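Local coordinates for cytosolic phospholipase A2 delta (Homo sapiens, PDB 5IZ5), which hydrolyses glycerophospholipids at the sn-2 position in a calcium-dependent manner, preferring linoleic acid there, and meets membranes through an N-terminal C2 domain, at residues V358-G363 against L463-S468; G451-L456 against S488-G493. The protein carries 3 engineered substitutions. All coordinates share one frame; numbering follows the deposited sequence.

Both contacts lie in the catalytic domain, contact 1 within a mixed sheet, contact 2 where a loop and a turn pack against its strand 463-471; their centres are about 10 Å apart. Along the chain their segments alternate: 358-363, 451-456, 463-468, 488-493. Contact 1 is a parallel strand pair ending close to the nucleophile S365. Contact 2 lies away from the annotated sites, where the turn after strand 482-487 meets the loop that leads into strand 463-471. The two touch directly: Y466 OH probably hydrogen-bonds Q452 OE1 (2.8 Å), and L463 CD1 packs on L456 CD1 (3.5 Å). Strand 463-471 thus belongs to contact 1 and also borders contact 2.

Contact 1: V358-G363 against L463-S468; sequences VTYFSG and LPLYLS
T359 O receives the backbone N-H of L463, the first of five hydrogen bonds that join 358-363 to 463-468 as parallel neighbours in the sheet. The strand axes come within 4.5 Å and run 20° apart. F361 and G363 each use both their N-H and their C=O towards 463-468, the N-H to L463 O and L465 O, the C=O to L465 N and L467 N; Y360 and S362 bond strand 327-331 instead. The shortest link is L465 N to F361 O at 2.7 Å; the last, L467 N to G363 O, lengthens to 3.3 Å. Between them S362 CA and P464 CA bring C-H groups to L465 O and F361 O. The proline, which has no N-H, fits because its bridge to F361 asks none of it. G363 lies about 8 Å from the side chain of the nucleophile S365, and L467 about 8 Å, side chain to side chain, from D651, the proton acceptor by similarity.

Y360, L463, S362 and L465 share one face of the sheet. Y360 and L463 lie side by side, pointing the same way, and L463 CD2 meets ring atom CE1 at the edge, in plane, 3.6 Å away. L465 CD1 reaches Y360 CD1 obliquely at 3.9 Å. T359 CG2 sits over the centre of one ring face, 3.7 Å above the plane. On the other face of the sheet F361 has CG anti to its backbone N (chi1 -178°), and its ring leads away from P464 to M371 of helix 367-375; Y466 stacks on W531.

Backbone bonds thus set the register whatever the side chains, with apolar packing on the Y360 face, where the buried Y360 OH and S362 OG are hydrogen-bonded to E294 and S659. This is consistent with a firm setting for the strand leading to S365.

Contact 2: G451-L456 against S488-G493; sequences GQRAAL and SPYEVG
R453 and Y490 both place CG anti to the carbonyl carbon, beside the backbone N (chi1 -72° and -61°), and the two side chains cross obliquely, R453 CD lying 3.5 Å from Y490 CD1. The arginine chain bends at chi3, and its guanidinium plane lies only 15° from that of the phenol ring. R453 NH1 hydrogen-bonds P489 O at 3.0 Å, nearly along the C=O axis, with the oxygen tilted somewhat from the guanidinium plane. NH1 also forms a salt bridge with E504. An alanine in place of R453 would probably leave P489 O and E504 without this partner and open a gap beside Y490. P489 CG touches both Q452 CB (3.7 Å) and L456 CD1 (3.8 Å). L456 also lays CD1 obliquely against Y490 CZ, and a water joins Y490 OH to R453 O, 2.6 Å from each. S488 OG takes the N-H groups of Y490 and E491, an ST turn and ST motif that shape the bend before strand 492-494. Strand 463-471 lies alongside, with P464 against Q452 and P489, while F297 of helix 292-313 packs on L456 and Y490, and Y375 of helix 367-375 on Q452.

Contact 1: V358-G363 against L463-S468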
ATOM      1  N   VAL B 358      19.601 -10.305  15.263  1.00 43.45           N
ATOM      2  CA  VAL B 358      18.853  -9.658  14.179  1.00 42.28           C
ATOM      3  C   VAL B 358      17.793  -8.705  14.723  1.00 40.50           C
ATOM      4  O   VAL B 358      16.975  -9.091  15.556  1.00 40.40           O
ATOM      5  CB  VAL B 358      18.167 -10.706  13.279  1.00 43.42           C
ATOM      6  CG1 VAL B 358      17.379 -10.034  12.158  1.00 43.58           C
ATOM      7  CG2 VAL B 358      19.201 -11.662  12.702  1.00 44.01           C
ATOM      8  N   THR B 359      17.801  -7.469  14.237  1.00 39.82           N
ATOM      9  CA  THR B 359      16.817  -6.464  14.644  1.00 42.07           C
ATOM     10  C   THR B 359      15.586  -6.456  13.728  1.00 42.27           C
ATOM     11  O   THR B 359      14.451  -6.446  14.213  1.00 42.13           O
ATOM     12  CB  THR B 359      17.446  -5.056  14.696  1.00 43.34           C
ATOM     13  OG1 THR B 359      18.425  -5.019  15.738  1.00 43.55           O
ATOM     14  CG2 THR B 359      16.394  -3.981  14.975  1.00 44.55           C
ATOM     15  N   TYR B 360      15.816  -6.477  12.415  1.00 41.40           N
ATOM     16  CA  TYR B 360      14.740  -6.368  11.428  1.00 39.19           C
ATOM     17  C   TYR B 360      14.633  -7.599  10.535  1.00 40.38           C
ATOM     18  O   TYR B 360      15.634  -8.233  10.203  1.00 42.31           O
ATOM     19  CB  TYR B 360      14.970  -5.149  10.552  1.00 39.11           C
ATOM     20  CG  TYR B 360      14.829  -3.824  11.265  1.00 37.43           C
ATOM     21  CD1 TYR B 360      13.609  -3.422  11.790  1.00 37.22           C
ATOM     22  CD2 TYR B 360      15.912  -2.959  11.385  1.00 37.10           C
ATOM     23  CE1 TYR B 360      13.470  -2.203  12.430  1.00 37.80           C
ATOM     24  CE2 TYR B 360      15.785  -1.735  12.020  1.00 36.83           C
ATOM     25  CZ  TYR B 360      14.564  -1.361  12.544  1.00 37.12           C
ATOM     26  OH  TYR B 360      14.417  -0.141  13.163  1.00 37.36           O
ATOM     27  N   PHE B 361      13.407  -7.920  10.129  1.00 39.35           N
ATOM     28  CA  PHE B 361      13.133  -9.105   9.318  1.00 38.48           C
ATOM     29  C   PHE B 361      12.084  -8.716   8.270  1.00 39.08           C
ATOM     30  O   PHE B 361      10.900  -8.608   8.583  1.00 37.24           O
ATOM     31  CB  PHE B 361      12.675 -10.240  10.250  1.00 37.63           C
ATOM     32  CG  PHE B 361      12.392 -11.563   9.572  1.00 37.38           C
ATOM     33  CD1 PHE B 361      12.638 -11.782   8.218  1.00 37.63           C
ATOM     34  CD2 PHE B 361      11.882 -12.614  10.324  1.00 36.29           C
ATOM     35  CE1 PHE B 361      12.354 -13.011   7.640  1.00 36.16           C
ATOM     36  CE2 PHE B 361      11.607 -13.842   9.753  1.00 36.74           C
ATOM     37  CZ  PHE B 361      11.843 -14.042   8.406  1.00 36.31           C
ATOM     38  N   SER B 362      12.539  -8.469   7.038  1.00 38.39           N
ATOM     39  CA  SER B 362      11.658  -8.057   5.941  1.00 39.25           C
ATOM     40  C   SER B 362      11.439  -9.181   4.931  1.00 39.34           C
ATOM     41  O   SER B 362      12.317 -10.030   4.706  1.00 37.89           O
ATOM     42  CB  SER B 362      12.199  -6.819   5.221  1.00 40.80           C
ATOM     43  OG  SER B 362      13.309  -7.139   4.403  1.00 41.61           O
ATOM     44  N   GLY B 363      10.255  -9.173   4.324  1.00 37.65           N
ATOM     45  CA  GLY B 363       9.893 -10.177   3.333  1.00 37.84           C
ATOM     46  C   GLY B 363       8.764  -9.736   2.417  1.00 39.04           C
ATOM     47  O   GLY B 363       8.024  -8.778   2.714  1.00 36.94           O
ATOM     48  N   LEU B 463      11.740  -7.302  14.511  1.00 37.29           N
ATOM     49  CA  LEU B 463      10.549  -6.633  13.978  1.00 39.86           C
ATOM     50  C   LEU B 463      10.292  -7.123  12.542  1.00 39.87           C
ATOM     51  O   LEU B 463      11.160  -6.965  11.680  1.00 39.42           O
ATOM     52  CB  LEU B 463      10.725  -5.114  13.970  1.00 39.99           C
ATOM     53  CG  LEU B 463       9.542  -4.323  13.390  1.00 44.01           C
ATOM     54  CD1 LEU B 463       8.381  -4.295  14.365  1.00 46.18           C
ATOM     55  CD2 LEU B 463       9.941  -2.907  13.040  1.00 45.69           C
ATOM     56  N   PRO B 464       9.110  -7.709  12.283  1.00 37.77           N
ATOM     57  CA  PRO B 464       8.784  -8.186  10.943  1.00 37.69           C
ATOM     58  C   PRO B 464       8.204  -7.084  10.057  1.00 37.67           C
ATOM     59  O   PRO B 464       7.331  -6.327  10.491  1.00 38.97           O
ATOM     60  CB  PRO B 464       7.743  -9.264  11.210  1.00 37.75           C
ATOM     61  CG  PRO B 464       7.034  -8.792  12.424  1.00 37.10           C
ATOM     62  CD  PRO B 464       8.020  -7.988  13.231  1.00 38.22           C
ATOM     63  N   LEU B 465       8.696  -7.001   8.826  1.00 37.69           N
ATOM     64  CA  LEU B 465       8.271  -5.984   7.869  1.00 36.19           C
ATOM     65  C   LEU B 465       7.806  -6.655   6.573  1.00 37.90           C
ATOM     66  O   LEU B 465       8.585  -7.329   5.893  1.00 37.83           O
ATOM     67  CB  LEU B 465       9.421  -5.017   7.594  1.00 36.88           C
ATOM     68  CG  LEU B 465       9.863  -4.202   8.824  1.00 36.79           C
ATOM     69  CD1 LEU B 465      11.289  -3.692   8.686  1.00 36.69           C
ATOM     70  CD2 LEU B 465       8.905  -3.047   9.084  1.00 36.01           C
ATOM     71  N   TYR B 466       6.529  -6.484   6.247  1.00 36.77           N
ATOM     72  CA  TYR B 466       5.936  -7.099   5.070  1.00 35.73           C
ATOM     73  C   TYR B 466       5.662  -5.994   4.051  1.00 37.43           C
ATOM     74  O   TYR B 466       5.139  -4.929   4.415  1.00 37.73           O
ATOM     75  CB  TYR B 466       4.622  -7.797   5.423  1.00 35.74           C
ATOM     76  CG  TYR B 466       4.622  -8.707   6.650  1.00 35.44           C
ATOM     77  CD1 TYR B 466       4.619 -10.094   6.514  1.00 35.21           C
ATOM     78  CD2 TYR B 466       4.564  -8.182   7.940  1.00 36.13           C
ATOM     79  CE1 TYR B 466       4.585 -10.935   7.619  1.00 36.78           C
ATOM     80  CE2 TYR B 466       4.535  -9.017   9.057  1.00 36.84           C
ATOM     81  CZ  TYR B 466       4.542 -10.393   8.892  1.00 36.50           C
ATOM     82  OH  TYR B 466       4.500 -11.240   9.984  1.00 35.55           O
ATOM     83  N   LEU B 467       5.999  -6.235   2.781  1.00 37.95           N
ATOM     84  CA  LEU B 467       5.872  -5.183   1.751  1.00 40.28           C
ATOM     85  C   LEU B 467       4.855  -5.494   0.655  1.00 38.11           C
ATOM     86  O   LEU B 467       4.643  -6.654   0.277  1.00 35.91           O
ATOM     87  CB  LEU B 467       7.221  -4.888   1.086  1.00 43.45           C
ATOM     88  CG  LEU B 467       8.064  -3.644   1.401  1.00 46.20           C
ATOM     89  CD1 LEU B 467       7.582  -2.806   2.570  1.00 49.22           C
ATOM     90  CD2 LEU B 467       9.510  -4.060   1.607  1.00 47.86           C
ATOM     91  N   SER B 468       4.231  -4.424   0.162  1.00 38.06           N
ATOM     92  CA  SER B 468       3.400  -4.464  -1.026  1.00 39.04           C
ATOM     93  C   SER B 468       3.526  -3.158  -1.800  1.00 38.92           C
ATOM     94  O   SER B 468       4.003  -2.165  -1.275  1.00 40.37           O
ATOM     95  CB  SER B 468       1.947  -4.654  -0.620  1.00 40.17           C
ATOM     96  OG  SER B 468       1.477  -3.478   0.006  1.00 41.73           O
TER

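Contact 2: G451-L456 against S488-G493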
ATOM      1  N   GLY B 451      -1.902  -8.741  16.464  1.00 36.37           N
ATOM      2  CA  GLY B 451      -1.533  -9.731  17.473  1.00 36.46           C
ATOM      3  C   GLY B 451      -0.053 -10.067  17.515  1.00 38.52           C
ATOM      4  O   GLY B 451       0.436 -10.610  18.512  1.00 39.00           O
ATOM      5  N   GLN B 452       0.668  -9.726  16.444  1.00 37.97           N
ATOM      6  CA  GLN B 452       2.113  -9.933  16.380  1.00 37.82           C
ATOM      7  C   GLN B 452       2.905  -8.989  17.291  1.00 37.96           C
ATOM      8  O   GLN B 452       4.081  -9.229  17.546  1.00 35.86           O
ATOM      9  CB  GLN B 452       2.614  -9.800  14.936  1.00 38.54           C
ATOM     10  CG  GLN B 452       2.019 -10.832  13.990  1.00 38.21           C
ATOM     11  CD  GLN B 452       2.653 -10.823  12.611  1.00 38.24           C
ATOM     12  OE1 GLN B 452       3.621 -10.105  12.350  1.00 37.21           O
ATOM     13  NE2 GLN B 452       2.105 -11.626  11.716  1.00 38.31           N
ATOM     14  N   ARG B 453       2.272  -7.923  17.778  1.00 38.13           N
ATOM     15  CA  ARG B 453       2.902  -7.055  18.776  1.00 37.79           C
ATOM     16  C   ARG B 453       3.329  -7.821  20.034  1.00 37.57           C
ATOM     17  O   ARG B 453       4.318  -7.459  20.667  1.00 37.82           O
ATOM     18  CB  ARG B 453       1.979  -5.891  19.150  1.00 37.89           C
ATOM     19  CG  ARG B 453       1.856  -4.857  18.038  1.00 38.49           C
ATOM     20  CD  ARG B 453       1.273  -3.542  18.521  1.00 38.21           C
ATOM     21  NE  ARG B 453      -0.137  -3.664  18.884  1.00 37.69           N
ATOM     22  CZ  ARG B 453      -1.172  -3.381  18.090  1.00 38.20           C
ATOM     23  NH1 ARG B 453      -0.993  -2.960  16.839  1.00 36.88           N
ATOM     24  NH2 ARG B 453      -2.408  -3.530  18.560  1.00 38.32           N
ATOM     25  N   ALA B 454       2.599  -8.881  20.379  1.00 37.85           N
ATOM     26  CA  ALA B 454       2.954  -9.715  21.526  1.00 39.61           C
ATOM     27  C   ALA B 454       4.321 -10.374  21.339  1.00 39.80           C
ATOM     28  O   ALA B 454       5.062 -10.542  22.303  1.00 40.57           O
ATOM     29  CB  ALA B 454       1.881 -10.766  21.780  1.00 37.85           C
ATOM     30  N   ALA B 455       4.663 -10.716  20.098  1.00 40.09           N
ATOM     31  CA  ALA B 455       5.978 -11.283  19.771  1.00 38.68           C
ATOM     32  C   ALA B 455       7.135 -10.296  19.926  1.00 38.93           C
ATOM     33  O   ALA B 455       8.300 -10.687  19.836  1.00 39.33           O
ATOM     34  CB  ALA B 455       5.967 -11.831  18.355  1.00 38.53           C
ATOM     35  N   LEU B 456       6.820  -9.022  20.154  1.00 39.06           N
ATOM     36  CA  LEU B 456       7.827  -7.976  20.259  1.00 38.69           C
ATOM     37  C   LEU B 456       7.859  -7.283  21.629  1.00 40.20           C
ATOM     38  O   LEU B 456       8.646  -6.354  21.830  1.00 39.39           O
ATOM     39  CB  LEU B 456       7.553  -6.919  19.190  1.00 38.73           C
ATOM     40  CG  LEU B 456       7.376  -7.403  17.752  1.00 38.96           C
ATOM     41  CD1 LEU B 456       6.964  -6.239  16.867  1.00 38.12           C
ATOM     42  CD2 LEU B 456       8.652  -8.052  17.231  1.00 38.61           C
ATOM     43  N   SER B 488       3.834  -3.544   9.356  1.00 36.83           N
ATOM     44  CA  SER B 488       4.441  -4.124  10.559  1.00 36.53           C
ATOM     45  C   SER B 488       3.374  -4.271  11.642  1.00 35.38           C
ATOM     46  O   SER B 488       2.275  -3.733  11.499  1.00 34.79           O
ATOM     47  CB  SER B 488       5.584  -3.243  11.072  1.00 36.37           C
ATOM     48  OG  SER B 488       5.110  -2.264  11.979  1.00 35.74           O
ATOM     49  N   PRO B 489       3.695  -4.985  12.740  1.00 35.76           N
ATOM     50  CA  PRO B 489       2.737  -5.086  13.843  1.00 35.21           C
ATOM     51  C   PRO B 489       2.395  -3.747  14.500  1.00 33.31           C
ATOM     52  O   PRO B 489       1.355  -3.647  15.150  1.00 34.83           O
ATOM     53  CB  PRO B 489       3.448  -6.003  14.845  1.00 36.67           C
ATOM     54  CG  PRO B 489       4.438  -6.766  14.028  1.00 36.91           C
ATOM     55  CD  PRO B 489       4.906  -5.778  13.007  1.00 36.28           C
ATOM     56  N   TYR B 490       3.249  -2.742  14.330  1.00 33.02           N
ATOM     57  CA  TYR B 490       3.008  -1.409  14.874  1.00 34.98           C
ATOM     58  C   TYR B 490       2.323  -0.452  13.903  1.00 36.95           C
ATOM     59  O   TYR B 490       1.486   0.349  14.324  1.00 36.51           O
ATOM     60  CB  TYR B 490       4.319  -0.774  15.364  1.00 35.66           C
ATOM     61  CG  TYR B 490       5.005  -1.552  16.463  1.00 36.55           C
ATOM     62  CD1 TYR B 490       4.301  -1.986  17.583  1.00 36.83           C
ATOM     63  CD2 TYR B 490       6.365  -1.843  16.393  1.00 36.66           C
ATOM     64  CE1 TYR B 490       4.926  -2.691  18.592  1.00 37.77           C
ATOM     65  CE2 TYR B 490       6.998  -2.559  17.396  1.00 37.06           C
ATOM     66  CZ  TYR B 490       6.274  -2.978  18.493  1.00 37.12           C
ATOM     67  OH  TYR B 490       6.888  -3.681  19.495  1.00 37.68           O
ATOM     68  N   GLU B 491       2.676  -0.496  12.621  1.00 37.24           N
ATOM     69  CA  GLU B 491       2.038   0.403  11.671  1.00 38.01           C
ATOM     70  C   GLU B 491       2.144  -0.019  10.208  1.00 38.61           C
ATOM     71  O   GLU B 491       3.049  -0.763   9.810  1.00 36.43           O
ATOM     72  CB  GLU B 491       2.547   1.841  11.845  1.00 39.67           C
ATOM     73  CG  GLU B 491       4.050   2.007  11.820  1.00 41.46           C
ATOM     74  CD  GLU B 491       4.498   3.462  11.861  1.00 41.94           C
ATOM     75  OE1 GLU B 491       3.723   4.335  12.303  1.00 42.92           O
ATOM     76  OE2 GLU B 491       5.642   3.732  11.451  1.00 45.45           O
ATOM     77  N   VAL B 492       1.178   0.478   9.437  1.00 37.53           N
ATOM     78  CA  VAL B 492       1.037   0.206   8.021  1.00 36.14           C
ATOM     79  C   VAL B 492       0.963   1.553   7.321  1.00 35.68           C
ATOM     80  O   VAL B 492       0.182   2.421   7.722  1.00 35.93           O
ATOM     81  CB  VAL B 492      -0.260  -0.578   7.740  1.00 36.32           C
ATOM     82  CG1 VAL B 492      -0.435  -0.804   6.249  1.00 36.79           C
ATOM     83  CG2 VAL B 492      -0.262  -1.911   8.484  1.00 36.52           C
ATOM     84  N   GLY B 493       1.777   1.746   6.292  1.00 36.03           N
ATOM     85  CA  GLY B 493       1.786   3.025   5.604  1.00 36.13           C
ATOM     86  C   GLY B 493       2.730   3.190   4.440  1.00 35.60           C
ATOM     87  O   GLY B 493       3.447   2.268   4.053  1.00 36.03           O
TER
HETATM   88  O   HOH W   1       5.317  -5.128  21.050  1.00 37.61           O